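PDB 2VVW: protein A52 from Vaccinia virus, which adopts a Bcl-2-like fold and suppresses host innate immunity, associating with IRAK2 to inhibit NF-kappa-B signalling and with TRAF6 to activate p38. Local coordinates for residues F29-R32 with G33-L37. Numbering follows the deposited sequence.
Sequences FMYR and GLLGL
The amides of G33, L34 and L35 hydrogen-bond to the carbonyls of F29, M30 and Y31 in the i to i+4 pattern of an alpha helix, the G33 N to F29 O bond measuring 2.8 Å, and the turn then unwinds at G36. There the amide makes two weak bonds, to R32 O (3.0 Å) and Y31 O (3.3 Å), while phi and psi of 83° and -163° leave the helical region; a side chain here would jam against the carbonyl O of L35, so the place calls for glycine. Beyond it L37 folds back over R32. Its CD2 rests on one face of the guanidinium, offset toward the rim and 3.8 Å from R32 NE, while L37 CD1 approaches R32 NH2. With CG anti to the backbone N (chi1 -178°) and the chain extended from CG to NE, the arginine carries its guanidinium out to where L37 lies. Its charged end is buried but well paired: NH2 forms salt bridges with D111 and D52, and NH1 bonds Y28 OH. On another side of the helix, Y31 and L35 lie side by side, L35 CD1 meeting the ring edge at Y31 CD1 (3.8 Å). Tyrosine suits this place because its hydroxyl hydrogen-bonds D8 and W122 of the second subunit. The apolar M30 and L34 suit the subunit interface, where each packs on its counterpart in the second subunit. In this all-helical Bcl-2-like fold, the end of helix 21-35 contributes to that interface through M30 and L34, and packs on helix 96-115 through F29 and R32.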
# COMPACT_ATOMS: atom_id res chain seq x y z
N PHE A 29 3.54 -6.70 -3.74
CA PHE A 29 2.48 -7.40 -3.02
C PHE A 29 1.29 -6.51 -2.66
O PHE A 29 0.15 -6.97 -2.74
CB PHE A 29 3.05 -8.13 -1.80
CG PHE A 29 3.93 -9.28 -2.18
CD1 PHE A 29 3.45 -10.32 -2.94
CD2 PHE A 29 5.25 -9.32 -1.78
CE1 PHE A 29 4.27 -11.38 -3.29
CE2 PHE A 29 6.07 -10.37 -2.13
CZ PHE A 29 5.59 -11.39 -2.89
N MET A 30 1.55 -5.24 -2.36
CA MET A 30 0.47 -4.30 -2.09
C MET A 30 -0.39 -4.13 -3.33
O MET A 30 -1.59 -4.30 -3.28
CB MET A 30 1.05 -2.94 -1.69
CG MET A 30 0.07 -1.82 -1.53
SD MET A 30 0.94 -0.26 -1.28
CE MET A 30 1.53 0.11 -2.96
N TYR A 31 0.25 -3.84 -4.46
CA TYR A 31 -0.51 -3.54 -5.68
C TYR A 31 -1.21 -4.78 -6.26
O TYR A 31 -2.37 -4.71 -6.71
CB TYR A 31 0.38 -2.88 -6.72
CG TYR A 31 0.64 -1.40 -6.51
CD1 TYR A 31 -0.41 -0.48 -6.51
CD2 TYR A 31 1.95 -0.91 -6.32
CE1 TYR A 31 -0.19 0.88 -6.32
CE2 TYR A 31 2.18 0.48 -6.15
CZ TYR A 31 1.10 1.36 -6.13
OH TYR A 31 1.30 2.71 -5.98
N ARG A 32 -0.50 -5.91 -6.29
CA ARG A 32 -1.09 -7.15 -6.77
C ARG A 32 -2.18 -7.64 -5.81
O ARG A 32 -3.28 -8.03 -6.23
CB ARG A 32 -0.03 -8.22 -6.97
CG ARG A 32 -0.59 -9.52 -7.54
CD ARG A 32 0.50 -10.41 -8.12
NE ARG A 32 -0.04 -11.72 -8.49
CZ ARG A 32 0.56 -12.58 -9.30
NH1 ARG A 32 1.72 -12.29 -9.86
NH2 ARG A 32 -0.02 -13.74 -9.57
N GLY A 33 -1.90 -7.58 -4.52
CA GLY A 33 -2.88 -7.97 -3.51
C GLY A 33 -4.15 -7.12 -3.41
O GLY A 33 -5.19 -7.63 -2.99
N LEU A 34 -4.07 -5.84 -3.80
CA LEU A 34 -5.21 -4.93 -3.69
C LEU A 34 -5.87 -4.64 -5.03
O LEU A 34 -7.10 -4.59 -5.09
CB LEU A 34 -4.83 -3.61 -2.98
CG LEU A 34 -4.31 -3.73 -1.53
CD1 LEU A 34 -4.05 -2.31 -0.90
CD2 LEU A 34 -5.19 -4.58 -0.61
N LEU A 35 -5.08 -4.48 -6.10
CA LEU A 35 -5.63 -4.17 -7.43
C LEU A 35 -5.73 -5.38 -8.36
O LEU A 35 -6.54 -5.38 -9.27
CB LEU A 35 -4.79 -3.11 -8.14
CG LEU A 35 -4.58 -1.78 -7.42
CD1 LEU A 35 -3.74 -0.90 -8.28
CD2 LEU A 35 -5.91 -1.15 -7.08
N GLY A 36 -4.85 -6.35 -8.20
CA GLY A 36 -4.81 -7.49 -9.09
C GLY A 36 -4.04 -7.25 -10.37
O GLY A 36 -3.27 -6.31 -10.47
N LEU A 37 -4.26 -8.12 -11.36
CA LEU A 37 -3.41 -8.18 -12.56
C LEU A 37 -4.00 -7.56 -13.83
O LEU A 37 -3.29 -7.47 -14.82
CB LEU A 37 -3.04 -9.64 -12.85
CG LEU A 37 -2.25 -10.38 -11.77
CD1 LEU A 37 -2.12 -11.86 -12.15
CD2 LEU A 37 -0.88 -9.74 -11.57